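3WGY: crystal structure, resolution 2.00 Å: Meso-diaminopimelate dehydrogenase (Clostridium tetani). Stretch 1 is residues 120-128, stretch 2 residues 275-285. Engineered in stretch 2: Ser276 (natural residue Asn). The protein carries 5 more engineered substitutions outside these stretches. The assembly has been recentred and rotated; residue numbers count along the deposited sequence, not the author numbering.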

# COMPACT_ATOMS: atom_id res chain seq x y z
N SER B 120 1.45 17.35 -3.85
CA SER B 120 1.59 16.60 -2.61
C SER B 120 1.96 15.12 -2.68
O SER B 120 1.32 14.29 -2.02
N THR B 121 2.97 14.77 -3.46
CA THR B 121 3.40 13.38 -3.51
C THR B 121 4.68 13.27 -2.67
O THR B 121 5.25 14.28 -2.27
N GLY B 122 5.10 12.04 -2.39
CA GLY B 122 6.28 11.80 -1.56
C GLY B 122 5.86 10.69 -0.60
O GLY B 122 4.98 9.90 -0.96
N TRP B 123 6.46 10.60 0.59
CA TRP B 123 6.02 9.54 1.49
C TRP B 123 4.89 10.03 2.40
O TRP B 123 3.99 9.27 2.73
N ASP B 124 4.94 11.30 2.80
CA ASP B 124 3.85 11.89 3.59
C ASP B 124 3.93 13.40 3.53
O ASP B 124 4.76 14.01 4.20
N PRO B 125 3.05 14.03 2.74
CA PRO B 125 2.01 13.36 1.93
C PRO B 125 2.55 12.46 0.83
O PRO B 125 3.71 12.57 0.41
N GLY B 126 1.70 11.55 0.36
CA GLY B 126 2.10 10.63 -0.69
C GLY B 126 1.73 9.20 -0.33
O GLY B 126 0.55 8.86 -0.23
N LEU B 127 2.74 8.36 -0.12
CA LEU B 127 2.48 6.97 0.21
C LEU B 127 1.67 6.79 1.49
O LEU B 127 0.77 5.96 1.55
N PHE B 128 1.98 7.58 2.52
CA PHE B 128 1.23 7.44 3.76
C PHE B 128 -0.24 7.79 3.55
O PHE B 128 -1.13 7.15 4.11
N SER B 275 17.93 7.28 3.98
CA SER B 275 18.02 8.57 3.33
C SER B 275 16.63 9.06 2.93
O SER B 275 16.12 8.74 1.85
N SER B 276 16.02 9.85 3.80
CA SER B 276 14.69 10.39 3.57
C SER B 276 14.57 11.12 2.24
O SER B 276 13.67 10.86 1.46
N ALA B 277 15.49 12.05 1.99
CA ALA B 277 15.46 12.85 0.77
C ALA B 277 15.54 12.03 -0.52
O ALA B 277 14.82 12.32 -1.48
N GLU B 278 16.40 11.02 -0.55
CA GLU B 278 16.52 10.21 -1.75
C GLU B 278 15.28 9.34 -1.97
O GLU B 278 14.97 8.95 -3.11
N PHE B 279 14.56 9.04 -0.90
CA PHE B 279 13.37 8.23 -1.04
C PHE B 279 12.28 9.11 -1.63
O PHE B 279 11.58 8.71 -2.55
N THR B 280 12.14 10.31 -1.08
CA THR B 280 11.16 11.26 -1.58
C THR B 280 11.42 11.47 -3.07
O THR B 280 10.49 11.52 -3.87
N SER B 281 12.69 11.58 -3.42
CA SER B 281 13.10 11.77 -4.81
C SER B 281 12.68 10.60 -5.70
O SER B 281 12.24 10.80 -6.84
N SER B 282 12.84 9.38 -5.20
CA SER B 282 12.47 8.19 -5.97
C SER B 282 10.97 8.20 -6.20
O SER B 282 10.50 7.84 -7.28
N VAL B 283 10.22 8.60 -5.18
CA VAL B 283 8.78 8.66 -5.29
C VAL B 283 8.44 9.71 -6.35
O VAL B 283 7.60 9.47 -7.22
N LEU B 284 9.10 10.86 -6.27
CA LEU B 284 8.84 11.93 -7.23
C LEU B 284 9.06 11.43 -8.66
O LEU B 284 8.23 11.66 -9.55
N VAL B 285 10.17 10.74 -8.88
CA VAL B 285 10.48 10.21 -10.20
C VAL B 285 9.44 9.21 -10.69
O VAL B 285 8.99 9.31 -11.83

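Two segments far apart in the sequence meet here: a loop that turns into a helix at Trp123, and a helix that begins at Ser276. The helix axes approach no closer than 10.4 Å and cross at 54°, yet the loop before the first helix comes much nearer, with the CA atoms of Gly122 and Thr280 4.9 Å apart.

Ser120 points away and takes no part. Thr121 opens the contact: its CA-to-CB bond is directed toward the second stretch, and its t rotamer brings both branches against the helix. Thr121 CG2 lies 3.3 Å from CD2 of Leu284, a tight methyl contact. Leu284 starts out sideways, but its m, t conformation carries its end nearer. OG1 of Thr121 sits 3.6 Å from CG1 of Val283 and is buried here without a polar partner.

Gly122 sits at the N-cap position, right before the first helix, where the backbones come close. Its N is 3.6 Å from Val283 CG1, and its CA is 4.4 Å from Thr280 CG2. A CB would have room beside the neighbouring helix; the backbone angles by themselves call for glycine, since at phi 135° and psi -153° a CB would be jammed against the carbonyl oxygen of Thr121.

Trp123 has the largest covered area of the set. Its CA-to-CB bond points sideways, and with chi1 at 54° (p) the indole reaches along the start of the second helix. Its edge meets two hydroxyls: Trp123 NE1 gives a weak hydrogen bond to OG of Ser276, 3.4 Å long and bent to 138°, while Trp123 CD1 lies 3.4 Å from OG1 of Thr280, which is in the m rotamer. Ser276, in the t rotamer, is an engineered residue (Asn in the natural sequence). Trp123 CB packs 3.8 Å from CE2 of Phe279, at the edge of the phenyl ring.

Asp124, Pro125 and Gly126 make no contact across the interface. The peptide bond before Pro125 is cis, and Gly126 fits where a CB would clash with the O of Gly122, 1.6 Å away. The chain then returns to the contact at Leu127, whose N bonds to that same oxygen.

Leu127 points toward the second helix in an m, t rotamer. Its CD1 reaches the edge of Phe279, 3.7 Å from CZ, and lies 4.1 Å from Val283 CG2. Phe279 and Val283, both t and both pointing toward stretch 1, stand one helical turn apart and form the apolar base of the contact. Phe128 lies out of reach.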

# COMPACT_ATOMS: atom_id res chain seq x y z
CB SER B 120 0.31 16.76 -1.78
OG SER B 120 0.04 18.14 -1.53
CB THR B 121 3.64 12.90 -4.97
OG1 THR B 121 3.87 11.48 -4.97
CG2 THR B 121 4.83 13.60 -5.58
CB TRP B 123 7.18 8.89 2.28
CG TRP B 123 8.13 9.76 3.08
CD1 TRP B 123 9.13 10.55 2.59
CD2 TRP B 123 8.23 9.82 4.51
NE1 TRP B 123 9.86 11.08 3.63
CE2 TRP B 123 9.33 10.65 4.82
CE3 TRP B 123 7.50 9.25 5.56
CZ2 TRP B 123 9.72 10.93 6.14
CZ3 TRP B 123 7.90 9.52 6.88
CH2 TRP B 123 8.99 10.36 7.15
CB ASP B 124 3.85 11.44 5.05
CG ASP B 124 2.50 11.70 5.74
OD1 ASP B 124 1.60 12.28 5.08
OD2 ASP B 124 2.33 11.32 6.92
CB PRO B 125 1.22 14.54 1.37
CG PRO B 125 2.30 15.56 1.15
CD PRO B 125 3.09 15.47 2.44
CB LEU B 127 3.79 6.19 0.29
CG LEU B 127 4.68 6.35 -0.95
CD1 LEU B 127 5.89 5.44 -0.82
CD2 LEU B 127 3.89 6.00 -2.20
CB PHE B 128 1.85 8.31 4.86
CG PHE B 128 3.04 7.68 5.53
CD1 PHE B 128 3.63 6.54 4.99
CD2 PHE B 128 3.59 8.24 6.67
CE1 PHE B 128 4.75 5.97 5.60
CE2 PHE B 128 4.70 7.67 7.29
CZ PHE B 128 5.29 6.54 6.75
CB SER B 275 18.91 8.47 2.09
OG SER B 275 19.04 9.72 1.45
CB SER B 276 14.30 11.34 4.70
OG SER B 276 13.01 11.87 4.47
CB ALA B 277 16.59 13.87 0.80
CB GLU B 278 17.76 9.34 -1.68
CG GLU B 278 19.04 10.14 -1.55
CD GLU B 278 20.24 9.37 -2.04
OE1 GLU B 278 20.51 8.26 -1.52
OE2 GLU B 278 20.92 9.88 -2.95
CB PHE B 279 12.91 7.67 0.29
CG PHE B 279 11.72 6.77 0.17
CD1 PHE B 279 11.86 5.46 -0.31
CD2 PHE B 279 10.45 7.23 0.49
CE1 PHE B 279 10.74 4.63 -0.47
CE2 PHE B 279 9.32 6.41 0.33
CZ PHE B 279 9.48 5.11 -0.15
CB THR B 280 11.29 12.61 -0.87
OG1 THR B 280 11.06 12.44 0.53
CG2 THR B 280 10.28 13.60 -1.43
CB SER B 281 14.61 11.96 -4.90
OG SER B 281 14.99 13.18 -4.30
CB SER B 282 12.84 6.91 -5.23
OG SER B 282 14.24 6.74 -5.20
CB VAL B 283 8.13 9.05 -3.94
CG1 VAL B 283 6.63 9.27 -4.14
CG2 VAL B 283 8.38 7.95 -2.90
CB LEU B 284 9.74 13.15 -6.95
CG LEU B 284 9.35 14.00 -5.73
CD1 LEU B 284 10.39 15.09 -5.49
CD2 LEU B 284 7.98 14.61 -5.98
CB VAL B 285 11.86 9.54 -10.22
CG1 VAL B 285 12.10 8.88 -11.58
CG2 VAL B 285 12.94 10.59 -9.94